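Long-range contact in CrataBL (Crataeva tapia, PDB 4IHZ), which inhibits trypsin and probably, more strongly, factor Xa, and probably also acts as a lectin that binds glucose and N-acetylglucosamine: residues A[104-116]-A[123-135]. Numbering follows the deposited sequence.
Sequences TFRSLGSWFRIER and LVHCPRGSTPCRD. With SO4 (sulfate ion), chain D.
Arg113 and Val124 form the antiparallel hydrogen-bonded pair at the heart of a beta hairpin in this Kunitz-type beta-trefoil. Arg113 N donates to Val124 O (2.9 Å), and Val124 N returns a bond to Arg113 O. Cys126 N extends the pairing to Trp111 O (2.8 Å).

His125 makes the polar side-chain link. Its NE2 donates to Gly109 O at 2.8 Å. Gly109 O lies almost in the His125 ring plane, while NE2 stands well above the plane of that carbonyl. Gly109 O also accepts from Thr87 OG1. A water bridges the backbones: it donates to Leu108 O and Cys126 O and accepts from Trp111 N.

The aromatic contact is edge-to-face. CG of His125 is anti to the backbone N (chi1 179°), and CD2 sits over the centre of the Phe112 ring, with the planes at 65°. Ile114 and Leu123 lie side by side on the same face of the sheet. Gly129 CA approaches the Trp111 ring obliquely, 3.4 Å from Trp111 CD1.

Arg113 runs extended from CG to NE past the Cys126–Cys133 disulfide, on the sheet face it shares with Val124. Asn68 holds both sides: its OD1 accepts from Arg113 NE, and its ND2 bonds Gly129 O. Arg113 NH2 adds a weak bond to Gly129 O. Cys133 SG lies over one guanidinium face, displaced toward its rim, while Cys126 SG approaches obliquely, 3.4 Å from Arg113 NE.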
ATOM      1  N   THR A 104      -4.639  -6.076   0.833  1.00 20.49           N
ATOM      2  CA  THR A 104      -3.818  -6.314   2.029  1.00 22.50           C
ATOM      3  C   THR A 104      -3.307  -7.755   1.935  1.00 21.56           C
ATOM      4  O   THR A 104      -4.095  -8.656   1.613  1.00 22.23           O
ATOM      5  CB  THR A 104      -4.668  -6.067   3.302  1.00 23.70           C
ATOM      6  OG1 THR A 104      -5.075  -4.696   3.326  1.00 24.90           O
ATOM      7  CG2 THR A 104      -3.843  -6.309   4.565  1.00 25.45           C
ATOM      8  N   PHE A 105      -2.008  -7.985   2.160  1.00 22.28           N
ATOM      9  CA  PHE A 105      -1.482  -9.358   2.099  1.00 22.03           C
ATOM     10  C   PHE A 105      -2.239 -10.279   3.073  1.00 23.36           C
ATOM     11  O   PHE A 105      -2.484  -9.924   4.242  1.00 23.59           O
ATOM     12  CB  PHE A 105       0.002  -9.431   2.484  1.00 22.63           C
ATOM     13  CG  PHE A 105       0.977  -9.108   1.370  1.00 22.12           C
ATOM     14  CD1 PHE A 105       0.839  -9.650   0.097  1.00 22.67           C
ATOM     15  CD2 PHE A 105       2.096  -8.325   1.653  1.00 22.45           C
ATOM     16  CE1 PHE A 105       1.795  -9.349  -0.900  1.00 22.59           C
ATOM     17  CE2 PHE A 105       3.048  -8.009   0.687  1.00 24.37           C
ATOM     18  CZ  PHE A 105       2.906  -8.534  -0.601  1.00 21.26           C
ATOM     19  N   ARG A 106      -2.612 -11.448   2.564  1.00 23.57           N
ATOM     20  CA  ARG A 106      -3.188 -12.541   3.349  1.00 25.84           C
ATOM     21  C   ARG A 106      -4.571 -12.222   3.896  1.00 25.68           C
ATOM     22  O   ARG A 106      -5.097 -12.973   4.729  1.00 28.09           O
ATOM     23  CB  ARG A 106      -2.232 -13.028   4.450  1.00 26.69           C
ATOM     24  CG  ARG A 106      -0.928 -13.630   3.954  1.00 29.66           C
ATOM     25  CD  ARG A 106       0.042 -13.971   5.100  1.00 35.58           C
ATOM     26  NE  ARG A 106       0.539 -12.750   5.726  1.00 42.37           N
ATOM     27  CZ  ARG A 106       1.511 -11.978   5.227  1.00 45.27           C
ATOM     28  NH1 ARG A 106       2.128 -12.293   4.086  1.00 46.85           N
ATOM     29  NH2 ARG A 106       1.874 -10.884   5.878  1.00 46.80           N
ATOM     30  N   SER A 107      -5.179 -11.134   3.420  1.00 24.91           N
ATOM     31  CA  SER A 107      -6.538 -10.783   3.808  1.00 25.64           C
ATOM     32  C   SER A 107      -7.560 -11.668   3.093  1.00 25.95           C
ATOM     33  O   SER A 107      -7.274 -12.322   2.058  1.00 24.57           O
ATOM     34  CB  SER A 107      -6.831  -9.292   3.593  1.00 25.28           C
ATOM     35  OG  SER A 107      -7.077  -9.046   2.232  1.00 29.25           O
ATOM     36  N   LEU A 108      -8.757 -11.720   3.656  1.00 26.37           N
ATOM     37  CA  LEU A 108      -9.810 -12.570   3.072  1.00 27.59           C
ATOM     38  C   LEU A 108     -10.081 -12.309   1.610  1.00 26.82           C
ATOM     39  O   LEU A 108     -10.454 -13.240   0.887  1.00 26.86           O
ATOM     40  CB  LEU A 108     -11.132 -12.411   3.828  1.00 29.69           C
ATOM     41  CG  LEU A 108     -11.255 -13.115   5.160  1.00 32.04           C
ATOM     42  CD1 LEU A 108     -12.724 -13.024   5.527  1.00 36.35           C
ATOM     43  CD2 LEU A 108     -10.793 -14.567   5.027  1.00 33.74           C
ATOM     44  N   GLY A 109      -9.913 -11.046   1.190  1.00 25.05           N
ATOM     45  CA  GLY A 109     -10.295 -10.625  -0.142  1.00 24.37           C
ATOM     46  C   GLY A 109      -9.117 -10.649  -1.105  1.00 22.23           C
ATOM     47  O   GLY A 109      -9.289 -10.301  -2.258  1.00 23.22           O
ATOM     48  N   SER A 110      -7.957 -11.126  -0.638  1.00 21.99           N
ATOM     49  CA  SER A 110      -6.666 -11.013  -1.360  1.00 21.03           C
ATOM     50  C   SER A 110      -6.314 -12.204  -2.243  1.00 19.65           C
ATOM     51  O   SER A 110      -5.300 -12.185  -2.939  1.00 19.56           O
ATOM     52  CB  SER A 110      -5.487 -10.894  -0.344  1.00 22.25           C
ATOM     53  OG  SER A 110      -5.255 -12.131   0.386  1.00 23.14           O
ATOM     54  N   TRP A 111      -7.093 -13.279  -2.153  1.00 20.55           N
ATOM     55  CA  TRP A 111      -6.648 -14.543  -2.710  1.00 19.69           C
ATOM     56  C   TRP A 111      -7.047 -14.762  -4.161  1.00 20.08           C
ATOM     57  O   TRP A 111      -8.245 -14.722  -4.532  1.00 20.47           O
ATOM     58  CB  TRP A 111      -7.170 -15.705  -1.846  1.00 21.13           C
ATOM     59  CG  TRP A 111      -6.632 -15.641  -0.422  1.00 20.62           C
ATOM     60  CD1 TRP A 111      -7.354 -15.417   0.722  1.00 21.80           C
ATOM     61  CD2 TRP A 111      -5.259 -15.771  -0.009  1.00 20.98           C
ATOM     62  NE1 TRP A 111      -6.525 -15.421   1.823  1.00 22.90           N
ATOM     63  CE2 TRP A 111      -5.237 -15.639   1.415  1.00 22.79           C
ATOM     64  CE3 TRP A 111      -4.048 -15.992  -0.688  1.00 22.56           C
ATOM     65  CZ2 TRP A 111      -4.053 -15.730   2.166  1.00 25.22           C
ATOM     66  CZ3 TRP A 111      -2.859 -16.076   0.064  1.00 24.25           C
ATOM     67  CH2 TRP A 111      -2.875 -15.939   1.480  1.00 25.32           C
ATOM     68  N   PHE A 112      -6.027 -15.006  -4.969  1.00 20.04           N
ATOM     69  CA  PHE A 112      -6.227 -15.431  -6.364  1.00 19.24           C
ATOM     70  C   PHE A 112      -5.591 -16.796  -6.536  1.00 20.16           C
ATOM     71  O   PHE A 112      -4.851 -17.268  -5.659  1.00 19.95           O
ATOM     72  CB  PHE A 112      -5.531 -14.433  -7.304  1.00 18.83           C
ATOM     73  CG  PHE A 112      -6.126 -13.056  -7.280  1.00 19.81           C
ATOM     74  CD1 PHE A 112      -7.011 -12.660  -8.287  1.00 18.29           C
ATOM     75  CD2 PHE A 112      -5.783 -12.130  -6.262  1.00 19.82           C
ATOM     76  CE1 PHE A 112      -7.560 -11.396  -8.296  1.00 18.36           C
ATOM     77  CE2 PHE A 112      -6.330 -10.853  -6.248  1.00 18.47           C
ATOM     78  CZ  PHE A 112      -7.196 -10.462  -7.265  1.00 15.38           C
ATOM     79  N   ARG A 113      -5.843 -17.430  -7.679  1.00 19.57           N
ATOM     80  CA  ARG A 113      -5.088 -18.614  -8.043  1.00 19.96           C
ATOM     81  C   ARG A 113      -4.773 -18.550  -9.518  1.00 19.74           C
ATOM     82  O   ARG A 113      -5.483 -17.896 -10.278  1.00 19.53           O
ATOM     83  CB  ARG A 113      -5.894 -19.916  -7.786  1.00 20.23           C
ATOM     84  CG  ARG A 113      -6.293 -20.060  -6.329  1.00 22.23           C
ATOM     85  CD  ARG A 113      -7.158 -21.296  -6.119  1.00 23.16           C
ATOM     86  NE  ARG A 113      -7.543 -21.311  -4.713  1.00 26.19           N
ATOM     87  CZ  ARG A 113      -8.123 -22.335  -4.102  1.00 29.51           C
ATOM     88  NH1 ARG A 113      -8.397 -23.448  -4.781  1.00 29.29           N
ATOM     89  NH2 ARG A 113      -8.421 -22.229  -2.818  1.00 30.53           N
ATOM     90  N   ILE A 114      -3.716 -19.262  -9.903  1.00 20.78           N
ATOM     91  CA  ILE A 114      -3.382 -19.486 -11.317  1.00 19.86           C
ATOM     92  C   ILE A 114      -3.852 -20.911 -11.634  1.00 21.15           C
ATOM     93  O   ILE A 114      -3.465 -21.860 -10.944  1.00 22.93           O
ATOM     94  CB  ILE A 114      -1.877 -19.385 -11.565  1.00 19.64           C
ATOM     95  CG1 ILE A 114      -1.394 -17.963 -11.241  1.00 19.06           C
ATOM     96  CG2 ILE A 114      -1.550 -19.735 -13.038  1.00 20.70           C
ATOM     97  CD1 ILE A 114       0.154 -17.795 -11.266  1.00 21.69           C
ATOM     98  N   GLU A 115      -4.712 -21.040 -12.636  1.00 20.54           N
ATOM     99  CA  GLU A 115      -5.213 -22.382 -13.028  1.00 21.37           C
ATOM    100  C   GLU A 115      -4.918 -22.650 -14.465  1.00 22.01           C
ATOM    101  O   GLU A 115      -4.902 -21.726 -15.275  1.00 22.20           O
ATOM    102  CB  GLU A 115      -6.713 -22.518 -12.772  1.00 22.43           C
ATOM    103  CG  GLU A 115      -7.051 -22.432 -11.274  1.00 23.87           C
ATOM    104  CD  GLU A 115      -8.525 -22.491 -10.943  1.00 27.95           C
ATOM    105  OE1 GLU A 115      -9.376 -22.564 -11.864  1.00 31.22           O
ATOM    106  OE2 GLU A 115      -8.841 -22.434  -9.723  1.00 30.31           O
ATOM    107  N   ARG A 116      -4.712 -23.926 -14.814  1.00 22.16           N
ATOM    108  CA  ARG A 116      -4.574 -24.232 -16.241  1.00 23.34           C
ATOM    109  C   ARG A 116      -5.891 -24.015 -16.978  1.00 23.39           C
ATOM    110  O   ARG A 116      -6.968 -24.253 -16.442  1.00 24.10           O
ATOM    111  CB  ARG A 116      -4.093 -25.656 -16.480  1.00 23.68           C
ATOM    112  CG  ARG A 116      -2.697 -25.885 -15.943  1.00 24.91           C
ATOM    113  CD  ARG A 116      -2.117 -27.163 -16.496  1.00 26.63           C
ATOM    114  NE  ARG A 116      -0.703 -27.289 -16.107  1.00 27.57           N
ATOM    115  CZ  ARG A 116       0.305 -26.652 -16.714  1.00 27.81           C
ATOM    116  NH1 ARG A 116       0.091 -25.837 -17.740  1.00 26.93           N
ATOM    117  NH2 ARG A 116       1.540 -26.818 -16.258  1.00 30.62           N
ATOM    118  N   LEU A 123      -6.325 -16.602 -14.541  1.00 20.36           N
ATOM    119  CA  LEU A 123      -6.397 -16.138 -13.154  1.00 19.14           C
ATOM    120  C   LEU A 123      -7.818 -16.289 -12.656  1.00 18.92           C
ATOM    121  O   LEU A 123      -8.799 -16.080 -13.404  1.00 19.93           O
ATOM    122  CB  LEU A 123      -5.993 -14.653 -13.061  1.00 19.48           C
ATOM    123  CG  LEU A 123      -4.567 -14.316 -13.452  1.00 21.24           C
ATOM    124  CD1 LEU A 123      -4.413 -12.779 -13.233  1.00 25.53           C
ATOM    125  CD2 LEU A 123      -3.590 -15.075 -12.605  1.00 26.67           C
ATOM    126  N   VAL A 124      -7.946 -16.666 -11.379  1.00 18.39           N
ATOM    127  CA  VAL A 124      -9.254 -16.721 -10.738  1.00 19.67           C
ATOM    128  C   VAL A 124      -9.126 -15.965  -9.421  1.00 19.07           C
ATOM    129  O   VAL A 124      -8.027 -15.851  -8.860  1.00 18.37           O
ATOM    130  CB  VAL A 124      -9.737 -18.197 -10.501  1.00 20.80           C
ATOM    131  CG1 VAL A 124      -9.718 -18.970 -11.825  1.00 22.27           C
ATOM    132  CG2 VAL A 124      -8.870 -18.863  -9.441  1.00 21.34           C
ATOM    133  N   HIS A 125     -10.236 -15.450  -8.927  1.00 20.41           N
ATOM    134  CA  HIS A 125     -10.210 -14.829  -7.602  1.00 20.06           C
ATOM    135  C   HIS A 125     -11.090 -15.697  -6.715  1.00 21.59           C
ATOM    136  O   HIS A 125     -12.143 -16.139  -7.152  1.00 22.15           O
ATOM    137  CB  HIS A 125     -10.753 -13.410  -7.650  1.00 19.95           C
ATOM    138  CG  HIS A 125     -10.766 -12.752  -6.309  1.00 21.33           C
ATOM    139  ND1 HIS A 125     -11.922 -12.585  -5.574  1.00 24.23           N
ATOM    140  CD2 HIS A 125      -9.756 -12.271  -5.544  1.00 19.91           C
ATOM    141  CE1 HIS A 125     -11.629 -12.003  -4.423  1.00 21.59           C
ATOM    142  NE2 HIS A 125     -10.318 -11.826  -4.370  1.00 21.65           N
ATOM    143  N   CYS A 126     -10.665 -15.897  -5.472  1.00 23.00           N
ATOM    144  CA  CYS A 126     -11.325 -16.880  -4.608  1.00 25.73           C
ATOM    145  C   CYS A 126     -11.777 -16.159  -3.375  1.00 26.09           C
ATOM    146  O   CYS A 126     -10.979 -15.902  -2.482  1.00 25.24           O
ATOM    147  CB  CYS A 126     -10.363 -18.004  -4.237  1.00 26.67           C
ATOM    148  SG  CYS A 126      -9.706 -18.865  -5.694  1.00 31.76           S
ATOM    149  N   PRO A 127     -13.069 -15.811  -3.329  1.00 26.66           N
ATOM    150  CA  PRO A 127     -13.581 -15.186  -2.131  1.00 27.84           C
ATOM    151  C   PRO A 127     -13.212 -16.031  -0.887  1.00 29.15           C
ATOM    152  O   PRO A 127     -13.377 -17.262  -0.877  1.00 29.11           O
ATOM    153  CB  PRO A 127     -15.080 -15.095  -2.411  1.00 28.91           C
ATOM    154  CG  PRO A 127     -15.172 -15.138  -3.917  1.00 28.20           C
ATOM    155  CD  PRO A 127     -14.141 -16.123  -4.291  1.00 28.14           C
ATOM    156  N   ARG A 128     -12.653 -15.353   0.108  1.00 29.31           N
ATOM    157  CA  ARG A 128     -12.188 -15.966   1.357  1.00 31.15           C
ATOM    158  C   ARG A 128     -11.090 -17.040   1.227  1.00 31.52           C
ATOM    159  O   ARG A 128     -10.849 -17.814   2.163  1.00 33.78           O
ATOM    160  CB  ARG A 128     -13.389 -16.499   2.124  1.00 32.35           C
ATOM    161  CG  ARG A 128     -14.492 -15.455   2.235  1.00 33.19           C
ATOM    162  CD  ARG A 128     -15.640 -16.015   3.043  1.00 40.44           C
ATOM    163  NE  ARG A 128     -16.880 -15.303   2.763  1.00 45.43           N
ATOM    164  CZ  ARG A 128     -17.714 -15.610   1.771  1.00 47.77           C
ATOM    165  NH1 ARG A 128     -17.460 -16.628   0.945  1.00 47.77           N
ATOM    166  NH2 ARG A 128     -18.825 -14.900   1.620  1.00 50.08           N
ATOM    167  N   GLY A 129     -10.414 -17.076   0.093  1.00 29.98           N
ATOM    168  CA  GLY A 129      -9.372 -18.072  -0.149  1.00 29.63           C
ATOM    169  C   GLY A 129      -9.935 -19.480  -0.284  1.00 30.53           C
ATOM    170  O   GLY A 129      -9.242 -20.461  -0.024  1.00 30.91           O
ATOM    171  N   SER A 130     -11.195 -19.568  -0.685  1.00 29.52           N
ATOM    172  CA  SER A 130     -11.832 -20.853  -0.845  1.00 31.13           C
ATOM    173  C   SER A 130     -12.531 -20.955  -2.184  1.00 30.54           C
ATOM    174  O   SER A 130     -12.834 -19.954  -2.852  1.00 29.77           O
ATOM    175  CB  SER A 130     -12.809 -21.103   0.319  1.00 32.17           C
ATOM    176  OG  SER A 130     -13.636 -22.204   0.063  1.00 38.34           O
ATOM    177  N   THR A 131     -12.752 -22.195  -2.612  1.00 31.43           N
ATOM    178  CA  THR A 131     -13.509 -22.427  -3.801  1.00 31.68           C
ATOM    179  C   THR A 131     -14.996 -22.314  -3.463  1.00 33.27           C
ATOM    180  O   THR A 131     -15.380 -22.440  -2.285  1.00 33.66           O
ATOM    181  CB  THR A 131     -13.159 -23.807  -4.394  1.00 32.54           C
ATOM    182  OG1 THR A 131     -13.253 -24.796  -3.368  1.00 36.00           O
ATOM    183  CG2 THR A 131     -11.722 -23.804  -4.870  1.00 30.64           C
ATOM    184  N   PRO A 132     -15.848 -22.082  -4.474  1.00 32.33           N
ATOM    185  CA  PRO A 132     -15.554 -21.875  -5.898  1.00 31.78           C
ATOM    186  C   PRO A 132     -14.925 -20.519  -6.089  1.00 30.11           C
ATOM    187  O   PRO A 132     -15.152 -19.604  -5.300  1.00 30.96           O
ATOM    188  CB  PRO A 132     -16.942 -21.836  -6.545  1.00 32.50           C
ATOM    189  CG  PRO A 132     -17.839 -22.486  -5.559  1.00 34.49           C
ATOM    190  CD  PRO A 132     -17.297 -22.100  -4.222  1.00 34.73           C
ATOM    191  N   CYS A 133     -14.158 -20.402  -7.157  1.00 28.14           N
ATOM    192  CA  CYS A 133     -13.496 -19.149  -7.457  1.00 26.63           C
ATOM    193  C   CYS A 133     -14.164 -18.568  -8.703  1.00 26.11           C
ATOM    194  O   CYS A 133     -14.856 -19.272  -9.433  1.00 27.26           O
ATOM    195  CB  CYS A 133     -12.008 -19.401  -7.698  1.00 26.07           C
ATOM    196  SG  CYS A 133     -11.132 -20.222  -6.344  1.00 30.28           S
ATOM    197  N   ARG A 134     -13.938 -17.282  -8.967  1.00 25.34           N
ATOM    198  CA  ARG A 134     -14.489 -16.650 -10.146  1.00 24.19           C
ATOM    199  C   ARG A 134     -13.380 -16.382 -11.146  1.00 23.46           C
ATOM    200  O   ARG A 134     -12.355 -15.817 -10.795  1.00 22.60           O
ATOM    201  CB  ARG A 134     -15.143 -15.318  -9.774  1.00 25.06           C
ATOM    202  CG  ARG A 134     -16.505 -15.487  -9.097  1.00 27.84           C
ATOM    203  CD  ARG A 134     -17.164 -14.168  -8.842  1.00 29.57           C
ATOM    204  NE  ARG A 134     -18.391 -14.356  -8.057  1.00 33.28           N
ATOM    205  CZ  ARG A 134     -18.552 -14.006  -6.779  1.00 33.96           C
ATOM    206  NH1 ARG A 134     -17.583 -13.419  -6.079  1.00 31.71           N
ATOM    207  NH2 ARG A 134     -19.726 -14.262  -6.192  1.00 35.73           N
ATOM    208  N   ASP A 135     -13.605 -16.749 -12.395  1.00 23.26           N
ATOM    209  CA  ASP A 135     -12.597 -16.538 -13.441  1.00 22.68           C
ATOM    210  C   ASP A 135     -12.425 -15.042 -13.693  1.00 21.71           C
ATOM    211  O   ASP A 135     -13.386 -14.291 -13.776  1.00 21.98           O
ATOM    212  CB  ASP A 135     -13.030 -17.227 -14.751  1.00 24.98           C
ATOM    213  CG  ASP A 135     -12.948 -18.765 -14.689  1.00 27.72           C
ATOM    214  OD1 ASP A 135     -12.439 -19.348 -13.715  1.00 31.28           O
ATOM    215  OD2 ASP A 135     -13.413 -19.400 -15.646  1.00 35.41           O
TER
HETATM  216  S   SO4 D 201     -21.042 -17.854  -0.474  1.00 82.69           S
HETATM  217  O1  SO4 D 201     -21.879 -16.740  -0.036  1.00 83.08           O
HETATM  218  O2  SO4 D 201     -21.066 -18.888   0.553  1.00 82.68           O
HETATM  219  O3  SO4 D 201     -21.539 -18.404  -1.739  1.00 82.21           O
HETATM  220  O4  SO4 D 201     -19.670 -17.369  -0.658  1.00 81.48           O
HETATM  221  O   HOH W   1     -10.021 -13.482  -1.699  1.00 23.42           O